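Local atomic coordinates of extracellular solute-binding protein family 1 (Alicyclobacillus acidocaldarius subsp. acidocaldarius, PDB entry 4OVJ), a protein that probably captures a solute outside the cell and hands it to an ABC-type importer in the membrane, as other family 1 solute-binding proteins do. Residues Val24-Phe29 with His56-Phe61; Ala135-Ala140 with Thr259-Val264; Phe209-Leu214 with Gln404-Ala409; Pro232-Ser237 with Val391-Glu396. All blocks are in the same frame, centred on the assembly; numbering follows the deposited sequence. Where two conformers were deposited one is given.

Contact 1: Val24-Phe29 with His56-Phe61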
loop_
_atom_site.group_PDB
_atom_site.type_symbol
_atom_site.label_atom_id
_atom_site.label_comp_id
_atom_site.label_asym_id
_atom_site.label_seq_id
_atom_site.Cartn_x
_atom_site.Cartn_y
_atom_site.Cartn_z
ATOM N N VAL A 24 -34.105 -16.594 7.351
ATOM C CA VAL A 24 -33.666 -15.279 6.995
ATOM C C VAL A 24 -33.123 -14.514 8.205
ATOM O O VAL A 24 -33.654 -14.603 9.316
ATOM C CB VAL A 24 -34.791 -14.497 6.282
ATOM C CG1 VAL A 24 -36.011 -14.349 7.174
ATOM C CG2 VAL A 24 -34.293 -13.139 5.828
ATOM N N VAL A 25 -32.011 -13.816 7.980
ATOM C CA VAL A 25 -31.410 -12.950 8.996
ATOM C C VAL A 25 -30.984 -11.660 8.335
ATOM O O VAL A 25 -30.873 -11.595 7.111
ATOM C CB VAL A 25 -30.177 -13.600 9.688
ATOM C CG1 VAL A 25 -30.524 -14.970 10.259
ATOM C CG2 VAL A 25 -28.985 -13.682 8.753
ATOM N N THR A 26 -30.744 -10.645 9.157
ATOM C CA THR A 26 -30.205 -9.371 8.719
ATOM C C THR A 26 -28.869 -9.093 9.403
ATOM O O THR A 26 -28.742 -9.224 10.631
ATOM C CB THR A 26 -31.173 -8.227 9.041
ATOM O OG1 THR A 26 -32.400 -8.451 8.353
ATOM C CG2 THR A 26 -30.593 -6.868 8.625
ATOM N N LEU A 27 -27.883 -8.712 8.593
ATOM C CA LEU A 27 -26.576 -8.269 9.070
ATOM C C LEU A 27 -26.458 -6.781 8.856
ATOM O O LEU A 27 -26.789 -6.293 7.774
ATOM C CB LEU A 27 -25.447 -8.921 8.272
ATOM C CG LEU A 27 -25.379 -10.442 8.275
ATOM C CD1 LEU A 27 -24.401 -10.938 7.223
ATOM C CD2 LEU A 27 -24.957 -10.935 9.644
ATOM N N THR A 28 -25.958 -6.060 9.854
ATOM C CA THR A 28 -25.585 -4.648 9.666
ATOM C C THR A 28 -24.121 -4.561 9.219
ATOM O O THR A 28 -23.300 -5.380 9.614
ATOM C CB THR A 28 -25.770 -3.848 10.963
ATOM O OG1 THR A 28 -25.172 -4.564 12.041
ATOM C CG2 THR A 28 -27.254 -3.635 11.236
ATOM N N PHE A 29 -23.812 -3.569 8.389
ATOM C CA PHE A 29 -22.518 -3.449 7.730
ATOM C C PHE A 29 -22.094 -1.993 7.728
ATOM O O PHE A 29 -22.653 -1.181 6.991
ATOM C CB PHE A 29 -22.630 -3.978 6.304
ATOM C CG PHE A 29 -21.399 -3.771 5.437
ATOM C CD1 PHE A 29 -20.118 -3.757 5.963
ATOM C CD2 PHE A 29 -21.545 -3.670 4.060
ATOM C CE1 PHE A 29 -19.006 -3.615 5.145
ATOM C CE2 PHE A 29 -20.446 -3.519 3.245
ATOM C CZ PHE A 29 -19.173 -3.499 3.780
ATOM N N HIS A 56 -30.358 -10.430 4.549
ATOM C CA HIS A 56 -30.438 -9.009 4.288
ATOM C C HIS A 56 -29.192 -8.309 4.820
ATOM O O HIS A 56 -28.674 -8.652 5.892
ATOM C CB HIS A 56 -31.620 -8.381 5.006
ATOM C CG HIS A 56 -32.954 -8.947 4.641
ATOM N ND1 HIS A 56 -33.447 -8.933 3.357
ATOM C CD2 HIS A 56 -33.942 -9.440 5.417
ATOM C CE1 HIS A 56 -34.665 -9.443 3.349
ATOM N NE2 HIS A 56 -34.986 -9.757 4.588
ATOM N N ILE A 57 -28.729 -7.315 4.084
ATOM C CA ILE A 57 -27.673 -6.438 4.547
ATOM C C ILE A 57 -28.253 -5.049 4.784
ATOM O O ILE A 57 -28.868 -4.451 3.891
ATOM C CB ILE A 57 -26.522 -6.343 3.531
ATOM C CG1 ILE A 57 -25.965 -7.727 3.221
ATOM C CG2 ILE A 57 -25.435 -5.415 4.063
ATOM C CD1 ILE A 57 -25.377 -8.452 4.417
ATOM N N GLN A 58 -28.073 -4.561 6.009
ATOM C CA GLN A 58 -28.432 -3.218 6.364
ATOM C C GLN A 58 -27.156 -2.393 6.445
ATOM O O GLN A 58 -26.388 -2.516 7.396
ATOM C CB GLN A 58 -29.171 -3.234 7.694
ATOM C CG GLN A 58 -29.611 -1.875 8.166
ATOM C CD GLN A 58 -30.362 -1.936 9.480
ATOM O OE1 GLN A 58 -31.007 -2.929 9.796
ATOM N NE2 GLN A 58 -30.277 -0.864 10.252
ATOM N N THR A 59 -26.921 -1.548 5.446
ATOM C CA THR A 59 -25.702 -0.750 5.435
ATOM C C THR A 59 -25.784 0.399 6.426
ATOM O O THR A 59 -26.856 0.963 6.663
ATOM C CB THR A 59 -25.366 -0.224 4.034
ATOM O OG1 THR A 59 -26.441 0.593 3.544
ATOM C CG2 THR A 59 -25.126 -1.381 3.095
ATOM N N GLU A 60 -24.635 0.716 7.018
ATOM C CA GLU A 60 -24.473 1.826 7.929
ATOM C C GLU A 60 -23.237 2.593 7.440
ATOM O O GLU A 60 -22.157 2.523 8.021
ATOM C CB GLU A 60 -24.297 1.316 9.364
ATOM C CG GLU A 60 -25.516 0.575 9.911
ATOM C CD GLU A 60 -25.343 0.118 11.355
ATOM O OE1 GLU A 60 -24.225 0.231 11.897
ATOM O OE2 GLU A 60 -26.332 -0.359 11.955
ATOM N N PHE A 61 -23.412 3.297 6.333
ATOM C CA PHE A 61 -22.364 4.128 5.768
ATOM C C PHE A 61 -22.106 5.276 6.725
ATOM O O PHE A 61 -23.032 6.002 7.080
ATOM C CB PHE A 61 -22.800 4.673 4.427
ATOM C CG PHE A 61 -21.827 5.632 3.826
ATOM C CD1 PHE A 61 -20.521 5.244 3.578
ATOM C CD2 PHE A 61 -22.210 6.930 3.516
ATOM C CE1 PHE A 61 -19.615 6.125 3.011
ATOM C CE2 PHE A 61 -21.308 7.812 2.946
ATOM C CZ PHE A 61 -20.013 7.407 2.693
#

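Contact 2: Ala135-Ala140 with Thr259-Val264. With SO4 (sulfate ion), chain B.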
loop_
_atom_site.group_PDB
_atom_site.type_symbol
_atom_site.label_atom_id
_atom_site.label_comp_id
_atom_site.label_asym_id
_atom_site.label_seq_id
_atom_site.Cartn_x
_atom_site.Cartn_y
_atom_site.Cartn_z
ATOM N N ALA A 135 -8.074 -5.102 0.021
ATOM C CA ALA A 135 -7.430 -4.590 -1.180
ATOM C C ALA A 135 -5.980 -4.276 -0.865
ATOM O O ALA A 135 -5.613 -4.086 0.293
ATOM C CB ALA A 135 -8.138 -3.352 -1.694
ATOM N N LEU A 136 -5.168 -4.205 -1.908
ATOM C CA LEU A 136 -3.722 -4.192 -1.776
ATOM C C LEU A 136 -3.047 -3.079 -2.576
ATOM O O LEU A 136 -3.580 -2.598 -3.571
ATOM C CB LEU A 136 -3.175 -5.513 -2.302
ATOM C CG LEU A 136 -3.771 -6.788 -1.709
ATOM C CD1 LEU A 136 -3.118 -8.010 -2.338
ATOM C CD2 LEU A 136 -3.588 -6.812 -0.197
ATOM N N ASN A 137 -1.855 -2.701 -2.129
ATOM C CA ASN A 137 -0.956 -1.866 -2.898
ATOM C C ASN A 137 0.478 -2.263 -2.551
ATOM O O ASN A 137 0.742 -2.811 -1.490
ATOM C CB ASN A 137 -1.209 -0.404 -2.573
ATOM C CG ASN A 137 -0.856 0.554 -3.704
ATOM O OD1 ASN A 137 -0.269 0.196 -4.733
ATOM N ND2 ASN A 137 -1.241 1.805 -3.504
ATOM N N ASN A 138 1.409 -1.979 -3.442
ATOM C CA ASN A 138 2.817 -2.145 -3.127
ATOM C C ASN A 138 3.669 -1.306 -4.065
ATOM O O ASN A 138 3.187 -0.804 -5.073
ATOM C CB ASN A 138 3.223 -3.620 -3.191
ATOM C CG ASN A 138 2.967 -4.246 -4.543
ATOM O OD1 ASN A 138 1.923 -4.861 -4.764
ATOM N ND2 ASN A 138 3.929 -4.113 -5.460
ATOM N N TYR A 139 4.936 -1.150 -3.712
ATOM C CA TYR A 139 5.867 -0.415 -4.548
ATOM C C TYR A 139 6.189 -1.165 -5.833
ATOM O O TYR A 139 6.220 -2.398 -5.868
ATOM C CB TYR A 139 7.160 -0.145 -3.782
ATOM C CG TYR A 139 7.084 1.059 -2.870
ATOM C CD1 TYR A 139 6.789 2.313 -3.379
ATOM C CD2 TYR A 139 7.361 0.950 -1.503
ATOM C CE1 TYR A 139 6.734 3.432 -2.559
ATOM C CE2 TYR A 139 7.310 2.064 -0.679
ATOM C CZ TYR A 139 6.999 3.299 -1.219
ATOM O OH TYR A 139 6.938 4.411 -0.422
ATOM N N ALA A 140 6.432 -0.399 -6.883
ATOM C CA ALA A 140 6.909 -0.922 -8.155
ATOM C C ALA A 140 7.779 0.141 -8.799
ATOM O O ALA A 140 7.664 1.323 -8.479
ATOM C CB ALA A 140 5.735 -1.218 -9.062
ATOM N N THR A 259 7.316 4.017 -7.249
ATOM C CA THR A 259 6.159 4.532 -6.525
ATOM C C THR A 259 5.151 3.415 -6.324
ATOM O O THR A 259 5.418 2.258 -6.662
ATOM C CB THR A 259 5.515 5.701 -7.275
ATOM O OG1 THR A 259 4.470 6.277 -6.470
ATOM C CG2 THR A 259 4.956 5.231 -8.604
ATOM N N TRP A 260 3.998 3.750 -5.762
ATOM C CA TRP A 260 2.955 2.754 -5.570
ATOM C C TRP A 260 2.387 2.291 -6.903
ATOM O O TRP A 260 2.129 3.100 -7.808
ATOM C CB TRP A 260 1.859 3.296 -4.667
ATOM C CG TRP A 260 2.418 3.617 -3.337
ATOM C CD1 TRP A 260 2.927 4.825 -2.914
ATOM C CD2 TRP A 260 2.607 2.698 -2.263
ATOM N NE1 TRP A 260 3.408 4.703 -1.622
ATOM C CE2 TRP A 260 3.213 3.413 -1.199
ATOM C CE3 TRP A 260 2.312 1.340 -2.089
ATOM C CZ2 TRP A 260 3.529 2.810 0.020
ATOM C CZ3 TRP A 260 2.627 0.740 -0.864
ATOM C CH2 TRP A 260 3.228 1.477 0.171
ATOM N N VAL A 261 2.183 0.986 -7.020
ATOM C CA VAL A 261 1.813 0.403 -8.294
ATOM C C VAL A 261 0.477 0.930 -8.827
ATOM O O VAL A 261 0.285 0.993 -10.039
ATOM C CB VAL A 261 1.847 -1.145 -8.246
ATOM C CG1 VAL A 261 0.673 -1.701 -7.455
ATOM C CG2 VAL A 261 1.877 -1.712 -9.652
ATOM N N ASN A 262 -0.410 1.351 -7.926
ATOM C CA ASN A 262 -1.716 1.916 -8.278
ATOM C C ASN A 262 -1.625 3.097 -9.225
ATOM O O ASN A 262 -2.555 3.353 -9.989
ATOM C CB ASN A 262 -2.498 2.334 -7.014
ATOM C CG ASN A 262 -2.018 3.653 -6.406
ATOM O OD1 ASN A 262 -0.999 3.703 -5.720
ATOM N ND2 ASN A 262 -2.787 4.729 -6.616
ATOM N N TYR A 263 -0.505 3.814 -9.173
ATOM C CA TYR A 263 -0.305 4.978 -10.019
ATOM C C TYR A 263 -0.158 4.651 -11.499
ATOM O O TYR A 263 -0.235 5.563 -12.323
ATOM C CB TYR A 263 0.909 5.799 -9.559
ATOM C CG TYR A 263 0.634 6.655 -8.354
ATOM C CD1 TYR A 263 -0.243 7.729 -8.432
ATOM C CD2 TYR A 263 1.265 6.414 -7.145
ATOM C CE1 TYR A 263 -0.499 8.528 -7.335
ATOM C CE2 TYR A 263 1.010 7.208 -6.034
ATOM C CZ TYR A 263 0.126 8.261 -6.141
ATOM O OH TYR A 263 -0.132 9.076 -5.066
ATOM N N VAL A 264 0.060 3.380 -11.861
ATOM C CA VAL A 264 0.275 3.077 -13.274
ATOM C C VAL A 264 -0.930 3.466 -14.136
ATOM O O VAL A 264 -0.746 3.893 -15.272
ATOM C CB VAL A 264 0.705 1.614 -13.545
ATOM C CG1 VAL A 264 -0.425 0.647 -13.280
ATOM C CG2 VAL A 264 1.198 1.457 -14.985
HETATM S S SO4 B . 5.621 7.688 -1.159
HETATM O O1 SO4 B . 6.083 8.929 -0.507
HETATM O O2 SO4 B . 4.780 6.882 -0.238
HETATM O O3 SO4 B . 4.790 8.039 -2.328
HETATM O O4 SO4 B . 6.804 6.925 -1.605
#

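Contact 3: Phe209-Leu214 with Gln404-Ala409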
loop_
_atom_site.group_PDB
_atom_site.type_symbol
_atom_site.label_atom_id
_atom_site.label_comp_id
_atom_site.label_asym_id
_atom_site.label_seq_id
_atom_site.Cartn_x
_atom_site.Cartn_y
_atom_site.Cartn_z
ATOM N N PHE A 209 16.142 2.389 12.858
ATOM C CA PHE A 209 17.281 2.244 11.959
ATOM C C PHE A 209 18.451 3.075 12.461
ATOM O O PHE A 209 18.291 3.946 13.315
ATOM C CB PHE A 209 16.908 2.695 10.548
ATOM C CG PHE A 209 16.475 4.127 10.481
ATOM C CD1 PHE A 209 17.404 5.145 10.274
ATOM C CD2 PHE A 209 15.140 4.466 10.671
ATOM C CE1 PHE A 209 17.003 6.465 10.236
ATOM C CE2 PHE A 209 14.735 5.785 10.620
ATOM C CZ PHE A 209 15.672 6.786 10.410
ATOM N N THR A 210 19.623 2.811 11.894
ATOM C CA THR A 210 20.850 3.496 12.282
ATOM C C THR A 210 21.205 4.601 11.294
ATOM O O THR A 210 20.725 4.637 10.160
ATOM C CB THR A 210 22.029 2.522 12.307
ATOM O OG1 THR A 210 22.234 2.000 10.993
ATOM C CG2 THR A 210 21.776 1.382 13.284
ATOM N N GLU A 211 22.090 5.492 11.722
ATOM C CA GLU A 211 22.554 6.568 10.857
ATOM C C GLU A 211 23.174 6.044 9.567
ATOM O O GLU A 211 22.922 6.592 8.494
ATOM C CB GLU A 211 23.544 7.448 11.604
ATOM C CG GLU A 211 23.906 8.720 10.877
ATOM C CD GLU A 211 24.834 9.574 11.702
ATOM O OE1 GLU A 211 24.434 9.968 12.819
ATOM O OE2 GLU A 211 25.960 9.836 11.246
ATOM N N SER A 212 23.969 4.993 9.690
ATOM C CA SER A 212 24.634 4.374 8.558
ATOM C C SER A 212 23.651 3.976 7.458
ATOM O O SER A 212 23.882 4.204 6.274
ATOM C CB SER A 212 25.370 3.135 9.048
ATOM O OG SER A 212 26.234 2.668 8.055
ATOM N N THR A 213 22.546 3.372 7.868
ATOM C CA THR A 213 21.511 2.929 6.931
ATOM C C THR A 213 20.901 4.104 6.163
ATOM O O THR A 213 20.690 4.033 4.949
ATOM C CB THR A 213 20.424 2.202 7.704
ATOM O OG1 THR A 213 21.021 1.083 8.368
ATOM C CG2 THR A 213 19.292 1.750 6.780
ATOM N N LEU A 214 20.636 5.196 6.869
ATOM C CA LEU A 214 20.082 6.378 6.219
ATOM C C LEU A 214 21.118 7.060 5.328
ATOM O O LEU A 214 20.809 7.457 4.220
ATOM C CB LEU A 214 19.524 7.360 7.239
ATOM C CG LEU A 214 18.967 8.685 6.718
ATOM C CD1 LEU A 214 17.949 8.446 5.620
ATOM C CD2 LEU A 214 18.349 9.434 7.892
ATOM N N GLN A 404 20.848 15.211 12.002
ATOM C CA GLN A 404 19.898 16.235 12.405
ATOM C C GLN A 404 18.475 15.686 12.427
ATOM O O GLN A 404 17.751 15.847 13.414
ATOM C CB GLN A 404 19.999 17.431 11.448
ATOM C CG GLN A 404 19.174 18.639 11.848
ATOM C CD GLN A 404 19.598 19.906 11.117
ATOM O OE1 GLN A 404 19.132 20.183 10.013
ATOM N NE2 GLN A 404 20.479 20.690 11.738
ATOM N N PHE A 405 18.087 15.012 11.349
ATOM C CA PHE A 405 16.749 14.437 11.258
ATOM C C PHE A 405 16.473 13.425 12.371
ATOM O O PHE A 405 15.394 13.425 12.951
ATOM C CB PHE A 405 16.489 13.772 9.897
ATOM C CG PHE A 405 15.295 12.862 9.914
ATOM C CD1 PHE A 405 14.014 13.389 9.858
ATOM C CD2 PHE A 405 15.445 11.487 10.056
ATOM C CE1 PHE A 405 12.902 12.571 9.917
ATOM C CE2 PHE A 405 14.335 10.663 10.117
ATOM C CZ PHE A 405 13.063 11.206 10.045
HETATM N N MSE A 406 17.447 12.558 12.639
HETATM C CA MSE A 406 17.279 11.467 13.602
HETATM C C MSE A 406 17.191 11.986 15.005
HETATM O O MSE A 406 16.371 11.502 15.789
HETATM C CB MSE A 406 18.430 10.482 13.489
HETATM C CG MSE A 406 18.267 9.655 12.226
HETATM SE SE MSE A 406 19.763 8.411 12.033
HETATM C CE MSE A 406 19.178 7.174 13.458
ATOM N N GLN A 407 18.018 12.975 15.343
ATOM C CA GLN A 407 17.971 13.575 16.678
ATOM C C GLN A 407 16.592 14.200 16.902
ATOM O O GLN A 407 15.964 13.991 17.940
ATOM C CB GLN A 407 19.062 14.640 16.829
ATOM C CG GLN A 407 19.173 15.229 18.227
ATOM C CD GLN A 407 20.048 16.472 18.271
ATOM O OE1 GLN A 407 20.285 17.132 17.251
ATOM N NE2 GLN A 407 20.522 16.808 19.466
ATOM N N GLU A 408 16.125 14.942 15.903
ATOM C CA GLU A 408 14.823 15.602 15.952
ATOM C C GLU A 408 13.673 14.615 16.138
ATOM O O GLU A 408 12.838 14.790 17.031
ATOM C CB GLU A 408 14.617 16.431 14.681
ATOM C CG GLU A 408 13.233 17.040 14.520
ATOM C CD GLU A 408 13.173 18.143 13.464
ATOM O OE1 GLU A 408 12.084 18.737 13.298
ATOM O OE2 GLU A 408 14.199 18.416 12.800
ATOM N N ALA A 409 13.640 13.585 15.290
ATOM C CA ALA A 409 12.590 12.581 15.322
ATOM C C ALA A 409 12.611 11.792 16.634
ATOM O O ALA A 409 11.566 11.574 17.232
ATOM C CB ALA A 409 12.722 11.640 14.126
#

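Contact 4: Pro232-Ser237 with Val391-Glu396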
loop_
_atom_site.group_PDB
_atom_site.type_symbol
_atom_site.label_atom_id
_atom_site.label_comp_id
_atom_site.label_asym_id
_atom_site.label_seq_id
_atom_site.Cartn_x
_atom_site.Cartn_y
_atom_site.Cartn_z
ATOM N N PRO A 232 17.783 17.187 -10.538
ATOM C CA PRO A 232 18.341 17.950 -9.410
ATOM C C PRO A 232 17.257 18.330 -8.397
ATOM O O PRO A 232 16.059 18.262 -8.704
ATOM C CB PRO A 232 18.908 19.187 -10.084
ATOM C CG PRO A 232 18.097 19.357 -11.318
ATOM C CD PRO A 232 17.744 17.973 -11.786
ATOM N N GLY A 233 17.668 18.720 -7.197
ATOM C CA GLY A 233 16.729 19.041 -6.139
ATOM C C GLY A 233 15.749 20.140 -6.496
ATOM O O GLY A 233 14.610 20.130 -6.054
ATOM N N THR A 234 16.205 21.098 -7.295
ATOM C CA THR A 234 15.357 22.207 -7.704
ATOM C C THR A 234 14.193 21.751 -8.586
ATOM O O THR A 234 13.125 22.355 -8.561
ATOM C CB THR A 234 16.189 23.270 -8.441
ATOM O OG1 THR A 234 16.992 22.634 -9.444
ATOM C CG2 THR A 234 17.091 23.997 -7.457
ATOM N N VAL A 235 14.400 20.691 -9.362
ATOM C CA VAL A 235 13.337 20.101 -10.166
ATOM C C VAL A 235 12.428 19.241 -9.289
ATOM O O VAL A 235 11.210 19.355 -9.333
ATOM C CB VAL A 235 13.928 19.303 -11.351
ATOM C CG1 VAL A 235 12.847 18.500 -12.079
ATOM C CG2 VAL A 235 14.625 20.261 -12.310
ATOM N N THR A 236 13.032 18.406 -8.458
ATOM C CA THR A 236 12.278 17.532 -7.563
ATOM C C THR A 236 11.366 18.313 -6.640
ATOM O O THR A 236 10.254 17.875 -6.354
ATOM C CB THR A 236 13.255 16.645 -6.780
ATOM O OG1 THR A 236 13.968 15.859 -7.737
ATOM C CG2 THR A 236 12.553 15.750 -5.784
ATOM N N SER A 237 11.826 19.486 -6.204
ATOM C CA SER A 237 11.059 20.315 -5.276
ATOM C C SER A 237 9.728 20.796 -5.855
ATOM O O SER A 237 8.825 21.121 -5.101
ATOM C CB SER A 237 11.877 21.522 -4.818
ATOM O OG SER A 237 12.261 22.321 -5.918
ATOM N N VAL A 391 19.294 18.152 1.621
ATOM C CA VAL A 391 20.397 17.385 1.080
ATOM C C VAL A 391 20.442 17.517 -0.450
ATOM O O VAL A 391 21.510 17.695 -1.011
ATOM C CB VAL A 391 20.308 15.904 1.510
ATOM C CG1 VAL A 391 21.355 15.062 0.798
ATOM C CG2 VAL A 391 20.477 15.803 3.018
ATOM N N GLN A 392 19.285 17.440 -1.105
ATOM C CA GLN A 392 19.198 17.546 -2.577
ATOM C C GLN A 392 19.638 18.917 -3.062
ATOM O O GLN A 392 20.216 19.053 -4.137
ATOM C CB GLN A 392 17.774 17.283 -3.050
ATOM C CG GLN A 392 17.338 15.835 -2.984
ATOM C CD GLN A 392 15.834 15.635 -3.112
ATOM O OE1 GLN A 392 15.034 16.568 -2.941
ATOM N NE2 GLN A 392 15.434 14.401 -3.393
ATOM N N TYR A 393 19.346 19.934 -2.262
ATOM C CA TYR A 393 19.748 21.305 -2.567
ATOM C C TYR A 393 21.225 21.574 -2.274
ATOM O O TYR A 393 21.756 22.602 -2.685
ATOM C CB TYR A 393 18.925 22.284 -1.731
ATOM C CG TYR A 393 17.520 22.588 -2.189
ATOM C CD1 TYR A 393 17.080 22.320 -3.484
ATOM C CD2 TYR A 393 16.643 23.221 -1.323
ATOM C CE1 TYR A 393 15.796 22.663 -3.882
ATOM C CE2 TYR A 393 15.363 23.562 -1.708
ATOM C CZ TYR A 393 14.945 23.282 -2.991
ATOM O OH TYR A 393 13.674 23.622 -3.364
ATOM N N GLY A 394 21.879 20.679 -1.543
ATOM C CA GLY A 394 23.276 20.852 -1.180
ATOM C C GLY A 394 23.455 21.753 0.025
ATOM O O GLY A 394 24.560 22.221 0.293
ATOM N N LYS A 395 22.374 21.995 0.760
ATOM C CA LYS A 395 22.434 22.826 1.957
ATOM C C LYS A 395 23.063 22.093 3.134
ATOM O O LYS A 395 23.641 22.720 4.008
ATOM C CB LYS A 395 21.040 23.329 2.324
ATOM C CG LYS A 395 20.537 24.435 1.403
ATOM C CD LYS A 395 19.193 24.980 1.873
ATOM C CE LYS A 395 18.940 26.386 1.359
ATOM N NZ LYS A 395 18.727 26.411 -0.113
ATOM N N GLU A 396 22.945 20.769 3.170
ATOM C CA GLU A 396 23.711 19.984 4.138
ATOM C C GLU A 396 24.133 18.650 3.558
ATOM O O GLU A 396 23.551 18.182 2.576
ATOM C CB GLU A 396 22.931 19.789 5.432
ATOM C CG GLU A 396 21.585 19.107 5.284
ATOM C CD GLU A 396 20.762 19.157 6.566
ATOM O OE1 GLU A 396 19.519 19.026 6.481
ATOM O OE2 GLU A 396 21.353 19.322 7.661
HETATM O O HOH W 1 20.555 18.749 -6.980
HETATM O O HOH W 2 13.776 18.608 -4.078
#

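Contact 1: Val24-Phe29 with His56-Phe61
The carbonyl oxygen of L27 is gripped twice from the neighbouring strand. Q58 N donates to L27 O at 2.8 Å, nearly straight (172° at the hydrogen) and in the carbonyl plane, and I57 CA brings a C-H contact to the same oxygen. H56 O is held in the same double way, by L27 N at 2.8 Å and by the CA of T26. Three further backbone bonds, H56 N to V25 O, F29 N to Q58 O and E60 N to F29 O, complete the pairing; in the last two the donor stands above the carbonyl plane. The strands run parallel, 18° apart, with helix 35-51 between them in sequence, so they form a beta-alpha-beta crossover of the alpha/beta lobe expected in a periplasmic-binding-protein fold. The face carrying L27, F29 and I57 is mostly apolar, with T59 at its far end, as suits a surface under helices. I57 swings CG1 anti to its carbonyl carbon, which lays its CD1 across L27 CD1 at 3.9 Å, while its CG2 meets F29 CB, also at 3.9 Å. V45 and F48 of helix 35-51 and F313 of helix 307-319 close over I57. The other face is polar and more open to solvent. There T26 OG1 lies at the edge of the H56 imidazole, 3.5 Å from CD2, and T26 CG2 meets Q58 CB at 4.0 Å. An alanine at T26 would lose both atoms and would probably leave the imidazole and the Q58 chain less firmly placed. Further along, T28 CG2 rests 3.5 Å from E60 OE2, beside the extended Q58 chain.

Contact 2: Ala135-Ala140 with Thr259-Val264
Backbone hydrogen bonds make the first tie. A140 and T259 form a hydrogen-bonded antiparallel pair, A140 N to T259 O at 2.9 Å and T259 N to A140 O at 3.0 Å, each donor nearly along the C=O axis. Y139 and W260 are the non-hydrogen-bonded pair beside it. V261 N then reaches N138 O at 2.8 Å as the chain enters a type I turn, W260 to Y263, that leads into helix 263-269. Side-chain amides make the second tie: N137 ND2 donates to N262 OD1 at 2.9 Å, almost straight (169°), with the two amide planes nearly perpendicular, while N137 OD1 takes a weak bond from N262 N. Asparagine suits this place because one short amide can both give and accept against the turn. The aromatic tie is a face-to-face stack, tilted by 26°. The Y139 ring lies over the six-membered ring of W260, centroids 4.2 Å apart. Both rings turn a polar group to one sulfate, probably from the crystallisation liquor: Y139 OH donates to O4 at 2.8 Å and W260 NE1 to O2 at 2.9 Å, and S184 OG also binds the ion. Apolar contact is small, A140 CB against V261 CG2. Near the centre of the chain, strand 128-144 thus carries strand 256-260, with helix 185-194 against Y139, helix 350-365 against N138, and strand 275-278 against V261.

Contact 3: Phe209-Leu214 with Gln404-Ala409
M406, deposited as selenomethionine, gives up far more surface here than any other residue and reaches from helix 398-414 to the start of helix 211-226. Its CG stands anti to the carbonyl carbon and chi2 is extended, so the selenium is carried straight out, and SE lies 3.5 Å from E211 CA. A bend at chi3 (74°) then folds the methyl back, bringing CE to 3.4 Å from F209 O. An unbranched, flexible chain suits such a narrow place beside backbone. F209 comes next. Its CG takes the crowded position between backbone N and carbonyl carbon (chi1 60°), and the ring reaches tip to tip toward M406, with CE1 3.8 Å from SE. Selenium sits 5.0 Å from the centroid of the F209 ring, well off its normal, in an oblique Met-aromatic contact. F405 is the third. It crosses F209 at about a right angle, CZ of F209 meeting CE2 of F405 at 4.1 Å with each atom at the edge of the other ring, and L214 CD2 touches F405 CD2 at 4.2 Å. A409, one turn on, lays its CB over a face of the F405 ring. F209 also meets F188 edge-to-face, and F405 meets F384 in the same way, so both rings belong to a larger aromatic cluster. No hydrogen bond joins the two segments: this is apolar helix-helix packing, in which the N-terminal end of helix 211-226, with T210 at the N-cap, docks against helix 398-414 near the end of the chain.

Contact 4: Pro232-Ser237 with Val391-Glu396
V391 O closes the last turn of helix 377-392 by accepting G394 N at 3.1 Å. Q392 comes next and meets G233 closely: CB of Q392 lies 3.7 Å from G233 CA. A side chain on G233 would run into Q392 O, since a modelled CB would lie only 2.8 Å from it, so glycine fits here. Two waters bridge the same pair of residues. One accepts from G233 N and donates to Q392 O, and the other donates to G233 O at 2.6 Å and to Q392 OE1 at 2.7 Å, so the backbone N and O of G233 are linked through water to the carbonyl and the side-chain amide of Q392. The extended chain of Q392 crosses T236 at about a right angle, and its NE2 bonds weakly to D181 and E183. Y393, with CG anti to its carbonyl carbon, lays its ring beside helix 233-236: CE1 is 3.5 Å from G233 O, and T234 N lies at the ring edge. Its hydroxyl packs tightly on S237, OH to CB 3.1 Å, and is hydrogen-bonded to Q389 NE2. An alanine at Y393 would remove the ring and hydroxyl, and would probably leave T234 and S237 without their cover and Q389 without this partner. G394 adopts positive phi (82°), which suits glycine, and turns the chain out of the helix. Its geometry, with two bonds back into the last turn, is that of a Schellman motif, ending helix 377-392 against the start of the short helix 233-236.

Contact 2 is the buried one, close to the centre of the chain, while contacts 1 and 4 lie at the surface and contact 3 is partly buried. Contacts 1 and 2 belong to one mixed sheet, yet differ: the first pairs parallel strands by backbone bonds, the second combines an antiparallel pair with an amide clasp and an aromatic stack. Contacts 3 and 4 join helices instead, on the far side of the centre from contact 1. They touch where Q404 meets E396; contact 3 uses helices 211-226 and 398-414, each a chain neighbour of one in contact 4, 233-236 and 377-392. Contact 3 is apolar, with no hydrogen bond between its segments, whereas contact 4 relies on bridging waters and glycine.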